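PDB 6RIW: ORF10 from Moritella marina, which probably catalyses the chain-extending condensations of polyunsaturated fatty acid synthesis, this portion being its ketosynthase-chain length factor didomain. Local coordinates for residues Val325-Cys330 and Met378-Leu383; Lys305-Val310 and Asp339-Arg344; Leu101-Tyr106 and His280-Ile285. All blocks are in the same frame, centred on the assembly; numbering follows the deposited sequence.

Contact 1 of 3, residues Val325-Cys330 and Met378-Leu383; sequences VDYIEC and MTKAML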
loop_
_atom_site.group_PDB
_atom_site.type_symbol
_atom_site.label_atom_id
_atom_site.label_comp_id
_atom_site.label_asym_id
_atom_site.label_seq_id
_atom_site.Cartn_x
_atom_site.Cartn_y
_atom_site.Cartn_z
ATOM N N VAL A 325 -21.186 -7.156 25.156
ATOM C CA VAL A 325 -21.242 -6.513 23.843
ATOM C C VAL A 325 -22.684 -6.447 23.360
ATOM O O VAL A 325 -23.363 -7.473 23.243
ATOM C CB VAL A 325 -20.373 -7.260 22.830
ATOM C CG1 VAL A 325 -20.415 -6.529 21.493
ATOM C CG2 VAL A 325 -18.971 -7.386 23.353
ATOM N N ASP A 326 -23.140 -5.243 23.024
ATOM C CA ASP A 326 -24.531 -5.021 22.637
ATOM C C ASP A 326 -24.752 -5.035 21.134
ATOM O O ASP A 326 -25.844 -5.401 20.679
ATOM C CB ASP A 326 -25.026 -3.675 23.180
ATOM C CG ASP A 326 -24.834 -3.550 24.674
ATOM O OD1 ASP A 326 -25.260 -4.471 25.399
ATOM O OD2 ASP A 326 -24.244 -2.546 25.120
ATOM N N TYR A 327 -23.753 -4.619 20.357
ATOM C CA TYR A 327 -23.924 -4.406 18.930
ATOM C C TYR A 327 -22.574 -4.651 18.274
ATOM O O TYR A 327 -21.546 -4.288 18.843
ATOM C CB TYR A 327 -24.405 -2.978 18.614
ATOM C CG TYR A 327 -24.413 -2.676 17.132
ATOM C CD1 TYR A 327 -25.420 -3.168 16.312
ATOM C CD2 TYR A 327 -23.405 -1.912 16.545
ATOM C CE1 TYR A 327 -25.429 -2.910 14.954
ATOM C CE2 TYR A 327 -23.413 -1.644 15.191
ATOM C CZ TYR A 327 -24.424 -2.142 14.397
ATOM O OH TYR A 327 -24.431 -1.887 13.035
ATOM N N ILE A 328 -22.582 -5.259 17.092
ATOM C CA ILE A 328 -21.358 -5.446 16.314
ATOM C C ILE A 328 -21.586 -4.906 14.909
ATOM O O ILE A 328 -22.525 -5.324 14.217
ATOM C CB ILE A 328 -20.929 -6.913 16.241
ATOM C CG1 ILE A 328 -20.610 -7.443 17.636
ATOM C CG2 ILE A 328 -19.725 -7.072 15.311
ATOM C CD1 ILE A 328 -20.507 -8.922 17.669
ATOM N N GLU A 329 -20.721 -3.995 14.480
ATOM C CA GLU A 329 -20.731 -3.553 13.095
ATOM C C GLU A 329 -19.894 -4.559 12.320
ATOM O O GLU A 329 -18.679 -4.677 12.543
ATOM C CB GLU A 329 -20.204 -2.122 12.983
ATOM C CG GLU A 329 -19.945 -1.647 11.540
ATOM C CD GLU A 329 -21.214 -1.476 10.695
ATOM O OE1 GLU A 329 -22.342 -1.357 11.249
ATOM O OE2 GLU A 329 -21.062 -1.451 9.454
ATOM N N CYS A 330 -20.554 -5.338 11.471
ATOM C CA CYS A 330 -19.928 -6.497 10.853
ATOM C C CYS A 330 -19.209 -6.133 9.570
ATOM O O CYS A 330 -19.443 -5.080 8.964
ATOM C CB CYS A 330 -20.962 -7.576 10.545
ATOM S SG CYS A 330 -21.729 -8.204 12.045
ATOM N N MET A 378 -16.707 2.156 11.706
ATOM C CA MET A 378 -16.319 2.703 13.005
ATOM C C MET A 378 -17.060 4.000 13.301
ATOM O O MET A 378 -17.431 4.261 14.450
ATOM C CB MET A 378 -14.805 2.937 13.066
ATOM C CG MET A 378 -13.974 1.671 13.070
ATOM S SD MET A 378 -12.204 2.002 13.297
ATOM C CE MET A 378 -11.769 2.602 11.646
ATOM N N THR A 379 -17.278 4.832 12.280
ATOM C CA THR A 379 -17.989 6.083 12.509
ATOM C C THR A 379 -19.427 5.812 12.943
ATOM O O THR A 379 -19.913 6.408 13.915
ATOM C CB THR A 379 -17.930 6.960 11.248
ATOM O OG1 THR A 379 -16.549 7.210 10.903
ATOM C CG2 THR A 379 -18.632 8.301 11.479
ATOM N N LYS A 380 -20.105 4.886 12.256
ATOM C CA LYS A 380 -21.459 4.485 12.634
ATOM C C LYS A 380 -21.506 3.990 14.074
ATOM O O LYS A 380 -22.390 4.381 14.853
ATOM C CB LYS A 380 -21.955 3.401 11.672
ATOM C CG LYS A 380 -23.339 2.819 11.997
ATOM C CD LYS A 380 -23.785 1.853 10.904
ATOM C CE LYS A 380 -24.910 0.937 11.378
ATOM N NZ LYS A 380 -25.051 -0.252 10.475
ATOM N N ALA A 381 -20.564 3.123 14.451
ATOM C CA ALA A 381 -20.594 2.554 15.796
ATOM C C ALA A 381 -20.311 3.611 16.857
ATOM O O ALA A 381 -20.984 3.651 17.900
ATOM C CB ALA A 381 -19.603 1.393 15.902
ATOM N N MET A 382 -19.324 4.484 16.621
ATOM C CA MET A 382 -19.023 5.515 17.609
ATOM C C MET A 382 -20.160 6.514 17.750
ATOM O O MET A 382 -20.438 6.985 18.862
ATOM C CB MET A 382 -17.728 6.250 17.259
ATOM C CG MET A 382 -16.513 5.366 17.341
ATOM S SD MET A 382 -15.059 6.205 16.692
ATOM C CE MET A 382 -13.979 4.765 16.481
ATOM N N LEU A 383 -20.815 6.877 16.644
ATOM C CA LEU A 383 -21.954 7.782 16.757
ATOM C C LEU A 383 -23.136 7.090 17.426
ATOM O O LEU A 383 -23.873 7.720 18.194
ATOM C CB LEU A 383 -22.355 8.330 15.385
ATOM C CG LEU A 383 -21.369 9.354 14.791
ATOM C CD1 LEU A 383 -21.805 9.818 13.397
ATOM C CD2 LEU A 383 -21.146 10.544 15.720
#

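Contact 2 of 3, residues Lys305-Val310 and Asp339-Arg344; sequences KGQVLV and DNVELR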
loop_
_atom_site.group_PDB
_atom_site.type_symbol
_atom_site.label_atom_id
_atom_site.label_comp_id
_atom_site.label_asym_id
_atom_site.label_seq_id
_atom_site.Cartn_x
_atom_site.Cartn_y
_atom_site.Cartn_z
ATOM N N LYS A 305 -11.338 -19.795 11.457
ATOM C CA LYS A 305 -10.401 -19.941 12.578
ATOM C C LYS A 305 -9.706 -18.621 12.904
ATOM O O LYS A 305 -9.529 -18.283 14.081
ATOM C CB LYS A 305 -9.367 -21.038 12.297
ATOM C CG LYS A 305 -8.312 -20.690 11.241
ATOM C CD LYS A 305 -7.511 -21.911 10.756
ATOM C CE LYS A 305 -6.207 -22.072 11.498
ATOM N NZ LYS A 305 -5.083 -21.438 10.731
ATOM N N GLY A 306 -9.314 -17.853 11.881
ATOM C CA GLY A 306 -8.682 -16.570 12.142
ATOM C C GLY A 306 -9.641 -15.549 12.712
ATOM O O GLY A 306 -9.234 -14.673 13.487
ATOM N N GLN A 307 -10.922 -15.626 12.330
ATOM C CA GLN A 307 -11.904 -14.677 12.847
ATOM C C GLN A 307 -12.205 -14.925 14.317
ATOM O O GLN A 307 -12.270 -13.980 15.107
ATOM C CB GLN A 307 -13.185 -14.747 12.017
ATOM C CG GLN A 307 -12.914 -14.459 10.519
ATOM C CD GLN A 307 -14.176 -14.504 9.677
ATOM O OE1 GLN A 307 -15.241 -14.915 10.161
ATOM N NE2 GLN A 307 -14.065 -14.097 8.403
ATOM N N VAL A 308 -12.450 -16.179 14.699
ATOM C CA VAL A 308 -12.608 -16.472 16.122
ATOM C C VAL A 308 -11.364 -16.031 16.890
ATOM O O VAL A 308 -11.462 -15.417 17.958
ATOM C CB VAL A 308 -12.909 -17.974 16.327
ATOM C CG1 VAL A 308 -12.844 -18.344 17.819
ATOM C CG2 VAL A 308 -14.276 -18.331 15.730
ATOM N N LEU A 309 -10.173 -16.281 16.330
ATOM C CA LEU A 309 -8.951 -15.900 17.032
ATOM C C LEU A 309 -8.890 -14.396 17.287
ATOM O O LEU A 309 -8.522 -13.966 18.385
ATOM C CB LEU A 309 -7.725 -16.365 16.250
ATOM C CG LEU A 309 -6.364 -15.962 16.829
ATOM C CD1 LEU A 309 -6.093 -16.593 18.222
ATOM C CD2 LEU A 309 -5.246 -16.305 15.846
ATOM N N VAL A 310 -9.236 -13.570 16.293
ATOM C CA VAL A 310 -9.135 -12.130 16.535
ATOM C C VAL A 310 -10.154 -11.678 17.584
ATOM O O VAL A 310 -9.879 -10.756 18.364
ATOM C CB VAL A 310 -9.254 -11.325 15.219
ATOM C CG1 VAL A 310 -10.705 -11.118 14.801
ATOM C CG2 VAL A 310 -8.561 -9.981 15.372
ATOM N N ASP A 339 -20.467 -13.705 4.121
ATOM C CA ASP A 339 -21.513 -13.426 5.100
ATOM C C ASP A 339 -21.731 -14.636 6.012
ATOM O O ASP A 339 -21.832 -14.493 7.237
ATOM C CB ASP A 339 -22.820 -13.031 4.391
ATOM C CG ASP A 339 -22.788 -11.600 3.779
ATOM O OD1 ASP A 339 -21.690 -10.964 3.687
ATOM O OD2 ASP A 339 -23.888 -11.122 3.363
ATOM N N ASN A 340 -21.749 -15.845 5.433
ATOM C CA ASN A 340 -22.000 -17.050 6.226
ATOM C C ASN A 340 -20.818 -17.392 7.129
ATOM O O ASN A 340 -21.012 -17.853 8.263
ATOM C CB ASN A 340 -22.321 -18.232 5.308
ATOM C CG ASN A 340 -23.695 -18.113 4.661
ATOM O OD1 ASN A 340 -24.706 -18.365 5.301
ATOM N ND2 ASN A 340 -23.731 -17.710 3.392
ATOM N N VAL A 341 -19.586 -17.193 6.647
ATOM C CA VAL A 341 -18.423 -17.469 7.489
ATOM C C VAL A 341 -18.394 -16.535 8.691
ATOM O O VAL A 341 -18.129 -16.969 9.819
ATOM C CB VAL A 341 -17.116 -17.391 6.676
ATOM C CG1 VAL A 341 -15.908 -17.437 7.618
ATOM C CG2 VAL A 341 -17.025 -18.548 5.692
ATOM N N GLU A 342 -18.661 -15.237 8.482
ATOM C CA GLU A 342 -18.656 -14.304 9.604
ATOM C C GLU A 342 -19.757 -14.640 10.607
ATOM O O GLU A 342 -19.559 -14.515 11.825
ATOM C CB GLU A 342 -18.804 -12.855 9.115
ATOM C CG GLU A 342 -18.896 -11.832 10.272
ATOM C CD GLU A 342 -18.818 -10.362 9.822
ATOM O OE1 GLU A 342 -19.131 -10.072 8.642
ATOM O OE2 GLU A 342 -18.436 -9.502 10.654
ATOM N N LEU A 343 -20.930 -15.068 10.120
ATOM C CA LEU A 343 -21.995 -15.457 11.044
ATOM C C LEU A 343 -21.606 -16.708 11.828
ATOM O O LEU A 343 -21.934 -16.827 13.013
ATOM C CB LEU A 343 -23.306 -15.680 10.286
ATOM C CG LEU A 343 -24.031 -14.404 9.852
ATOM C CD1 LEU A 343 -25.107 -14.689 8.794
ATOM C CD2 LEU A 343 -24.620 -13.703 11.070
ATOM N N ARG A 344 -20.892 -17.632 11.191
ATOM C CA ARG A 344 -20.418 -18.813 11.907
ATOM C C ARG A 344 -19.405 -18.433 12.975
ATOM O O ARG A 344 -19.482 -18.918 14.114
ATOM C CB ARG A 344 -19.817 -19.816 10.922
ATOM C CG ARG A 344 -19.090 -20.988 11.583
ATOM C CD ARG A 344 -18.668 -22.030 10.572
ATOM N NE ARG A 344 -18.001 -23.181 11.194
ATOM C CZ ARG A 344 -17.200 -24.030 10.546
ATOM N NH1 ARG A 344 -16.955 -23.870 9.251
ATOM N NH2 ARG A 344 -16.632 -25.042 11.192
#

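Contact 3 of 3, residues Leu101-Tyr106 and His280-Ile285; sequences LTDAGY and HIYAII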
loop_
_atom_site.group_PDB
_atom_site.type_symbol
_atom_site.label_atom_id
_atom_site.label_comp_id
_atom_site.label_asym_id
_atom_site.label_seq_id
_atom_site.Cartn_x
_atom_site.Cartn_y
_atom_site.Cartn_z
ATOM N N LEU A 101 -9.007 17.324 12.295
ATOM C CA LEU A 101 -8.248 18.140 13.237
ATOM C C LEU A 101 -9.044 19.369 13.664
ATOM O O LEU A 101 -9.024 19.758 14.839
ATOM C CB LEU A 101 -6.914 18.544 12.618
ATOM C CG LEU A 101 -5.911 17.390 12.687
ATOM C CD1 LEU A 101 -4.667 17.769 11.928
ATOM C CD2 LEU A 101 -5.590 17.059 14.137
ATOM N N THR A 102 -9.776 19.972 12.731
ATOM C CA THR A 102 -10.609 21.115 13.086
ATOM C C THR A 102 -11.738 20.691 14.016
ATOM O O THR A 102 -12.069 21.405 14.969
ATOM C CB THR A 102 -11.148 21.771 11.814
ATOM O OG1 THR A 102 -10.037 22.212 11.023
ATOM C CG2 THR A 102 -12.007 22.985 12.165
ATOM N N ASP A 103 -12.316 19.513 13.772
ATOM C CA ASP A 103 -13.319 18.958 14.678
ATOM C C ASP A 103 -12.757 18.779 16.082
ATOM O O ASP A 103 -13.429 19.093 17.076
ATOM C CB ASP A 103 -13.821 17.615 14.144
ATOM C CG ASP A 103 -14.990 17.082 14.935
ATOM O OD1 ASP A 103 -15.921 17.866 15.178
ATOM O OD2 ASP A 103 -14.994 15.888 15.312
ATOM N N ALA A 104 -11.531 18.264 16.191
ATOM C CA ALA A 104 -10.946 18.045 17.509
ATOM C C ALA A 104 -10.455 19.329 18.154
ATOM O O ALA A 104 -10.210 19.340 19.365
ATOM C CB ALA A 104 -9.791 17.044 17.423
ATOM N N GLY A 105 -10.288 20.394 17.379
ATOM C CA GLY A 105 -9.829 21.657 17.914
ATOM C C GLY A 105 -8.333 21.830 17.909
ATOM O O GLY A 105 -7.811 22.611 18.710
ATOM N N TYR A 106 -7.616 21.123 17.026
ATOM C CA TYR A 106 -6.159 21.144 17.021
ATOM C C TYR A 106 -5.571 21.544 15.674
ATOM O O TYR A 106 -4.348 21.479 15.507
ATOM C CB TYR A 106 -5.601 19.779 17.455
ATOM C CG TYR A 106 -5.812 19.549 18.933
ATOM C CD1 TYR A 106 -4.949 20.115 19.871
ATOM C CD2 TYR A 106 -6.891 18.809 19.396
ATOM C CE1 TYR A 106 -5.152 19.933 21.233
ATOM C CE2 TYR A 106 -7.109 18.622 20.766
ATOM C CZ TYR A 106 -6.235 19.188 21.675
ATOM O OH TYR A 106 -6.440 19.019 23.028
ATOM N N HIS A 280 -13.624 17.038 23.372
ATOM C CA HIS A 280 -14.863 16.305 23.176
ATOM C C HIS A 280 -14.527 14.854 22.857
ATOM O O HIS A 280 -13.774 14.587 21.911
ATOM C CB HIS A 280 -15.681 16.926 22.048
ATOM C CG HIS A 280 -16.935 16.171 21.745
ATOM N ND1 HIS A 280 -17.027 15.263 20.714
ATOM C CD2 HIS A 280 -18.140 16.161 22.363
ATOM C CE1 HIS A 280 -18.236 14.731 20.704
ATOM N NE2 HIS A 280 -18.931 15.262 21.693
ATOM N N ILE A 281 -15.061 13.921 23.637
ATOM C CA ILE A 281 -14.812 12.495 23.431
ATOM C C ILE A 281 -16.022 11.883 22.735
ATOM O O ILE A 281 -17.135 11.904 23.276
ATOM C CB ILE A 281 -14.508 11.791 24.764
ATOM C CG1 ILE A 281 -13.243 12.391 25.390
ATOM C CG2 ILE A 281 -14.356 10.308 24.570
ATOM C CD1 ILE A 281 -12.918 11.849 26.780
ATOM N N TYR A 282 -15.809 11.322 21.537
ATOM C CA TYR A 282 -16.886 10.647 20.820
ATOM C C TYR A 282 -17.117 9.244 21.350
ATOM O O TYR A 282 -18.256 8.752 21.365
ATOM C CB TYR A 282 -16.562 10.548 19.332
ATOM C CG TYR A 282 -16.742 11.816 18.543
ATOM C CD1 TYR A 282 -15.708 12.724 18.420
ATOM C CD2 TYR A 282 -17.938 12.090 17.906
ATOM C CE1 TYR A 282 -15.847 13.870 17.687
ATOM C CE2 TYR A 282 -18.098 13.247 17.165
ATOM C CZ TYR A 282 -17.046 14.132 17.059
ATOM O OH TYR A 282 -17.184 15.285 16.325
ATOM N N ALA A 283 -16.044 8.562 21.723
ATOM C CA ALA A 283 -16.141 7.173 22.145
ATOM C C ALA A 283 -14.790 6.792 22.714
ATOM O O ALA A 283 -13.797 7.502 22.530
ATOM C CB ALA A 283 -16.532 6.240 20.993
ATOM N N ILE A 284 -14.770 5.665 23.414
ATOM C CA ILE A 284 -13.560 5.093 23.986
ATOM C C ILE A 284 -13.224 3.832 23.201
ATOM O O ILE A 284 -14.095 2.972 22.984
ATOM C CB ILE A 284 -13.740 4.770 25.484
ATOM C CG1 ILE A 284 -14.043 6.048 26.304
ATOM C CG2 ILE A 284 -12.534 3.975 26.008
ATOM C CD1 ILE A 284 -12.847 6.929 26.625
ATOM N N ILE A 285 -11.976 3.730 22.748
ATOM C CA ILE A 285 -11.470 2.476 22.210
ATOM C C ILE A 285 -10.924 1.695 23.400
ATOM O O ILE A 285 -9.918 2.079 24.005
ATOM C CB ILE A 285 -10.400 2.695 21.129
ATOM C CG1 ILE A 285 -10.993 3.507 19.961
ATOM C CG2 ILE A 285 -9.893 1.350 20.625
ATOM C CD1 ILE A 285 -9.961 3.990 18.957
HETATM O O HOH W 1 -12.083 17.380 20.830
#

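Contact 1 of 3, residues Val325-Cys330 and Met378-Leu383
Lys-380 reaches from helix 374-387 to the carboxylate of Glu-329 on strand 327-329, a buried salt bridge between a strand and a covering helix of the thiolase fold, in the C-terminal part of the ketosynthase. Lys-380 NZ lies 3.0 Å from Glu-329 OE1, on the syn lone pair of that oxygen. Glu-329 OE1 takes a second hydrogen bond, 2.8 Å long, from Tyr-327 OH, which meets it nearly along the C-O axis. Two residues apart on the strand, Tyr-327 and Glu-329 both turn their side chains to the helix; the tyrosine supplies a long, flat spacer with a donor at its end. Lysine suits the helix side because its long chain, with CG opposite the backbone N (chi1 177°) and extended from there, carries the ammonium across to the strand, crossing both partners at about a right angle. The glutamate chain bends at chi2 (68°), and its other oxygen, OE2, accepts from the backbone N of Val-362, so the buried carboxylate is held at both oxygens. Further out, Ile-328 points to the opposite side of the strand, onto Met-346 and Phe-350 of helix 336-350. The backbones come nearest at Glu-329 and Ala-381, CA to CA 6.7 Å, where a small side chain is consistent with the close approach; its CB packs on Leu-449. The lysine methylenes lie close too, Lys-380 CD 3.5 Å from Glu-329 OE1.

Contact 2 of 3, residues Lys305-Val310 and Asp339-Arg344
Gln-307 and Glu-342 mark the closest approach of the two helical segments, their CA atoms 7.5 Å apart, with no hydrogen bond passing directly between the segments. The gap is bridged mainly by the glutamine. Its CG stands beside its own backbone N (chi1 -58°), and the chain runs extended from there, delivering the amide to the surface of the other helix. Gln-307 OE1 comes to 3.5 Å from Glu-342 CA, a van der Waals contact against the backbone. Val-341 meets the amide from across, at about a right angle, its CG1 lying 3.6 Å from Gln-307 OE1 and 3.9 Å from Gln-307 NE2. A branched, apolar residue serves well here, since one methyl can pack against the flat amide. A polar partner of Gln-307 OE1 is Ser-345 OG, one turn beyond Val-341; the hydroxyl is also hydrogen-bonded to Val-341 O, so its single proton must be shared between the two acceptors. In the thiolase fold of the ketosynthase these helices, 304-318 and 336-350, are linked in sequence through strand 327-329. With an alanine in place of Gln-307, the Ser-345 hydroxyl is likely to be left with the carbonyl of Val-341, and the Val-341 methyl to lose the amide it packs on. Beside its CA, Glu-342 offers the base of its side chain, CB 4.2 Å from Gln-307 OE1. Beyond that its extended chain leads away, and an acid suits its end: Glu-342 OE1 accepts from the backbone N of Ala-332 and OE2 from that of His-331.

Contact 3 of 3, residues Leu101-Tyr106 and His280-Ile285
Asp-103 OD2 is gripped by two donors, the hydroxyl of Tyr-282 and the backbone N of Ile-9. Tyr-282 OH lies only 2.5 Å from Asp-103 OD2, a very short bond, and that oxygen sits at the edge of the phenol ring, near its plane. The two side chains come from opposite directions, with carboxylate and ring planes 47° apart. Aspartate fits because its short chain, with CG anti to the backbone N (chi1 -172°), holds the acid close to the helix while still meeting a long tyrosine. His-280 lies over one face of that tyrosine, its CE1 3.6 Å above the plane of the Tyr-282 ring. A water adds a second link, accepting from His-280 N at 3.0 Å and lying 3.1 Å from Ala-104 O, to which it can donate, though other acceptors compete. Here the helix ends in a Schellman motif, Tyr-106 N bonding to Leu-101 O at 2.9 Å; Gly-105 has positive phi, where a side-chain carbon would collide with the carbonyl oxygen of Ala-104, which calls for glycine. Ala-104, at the end of helix 88-104, packs on Val-7 of strand 4-12 and Val-267 of strand 259-270, while Tyr-282 lies against Ile-9 of strand 4-12.

Overall arrangement
Contacts 1 and 2 are buried and contact 3 lies at the surface, all in the ketosynthase half. Contacts 1 and 2 interlock along the chain, since strand 327-329 runs between the two helices of contact 2; they touch where Cys-330 CB meets Glu-342 OE2 at 3.2 Å. Contact 3 closes before either opens, yet it meets contact 1 where Met-382 and Leu-383 pack on Ala-283 and Tyr-282. Its centre is about 32 Å from that of contact 2, without touch. Chemistry follows place: a charged pair enclosed by protein in contact 1, amide-to-methyl packing between helices in contact 2, and an acid-phenol bond with a bridging water in contact 3.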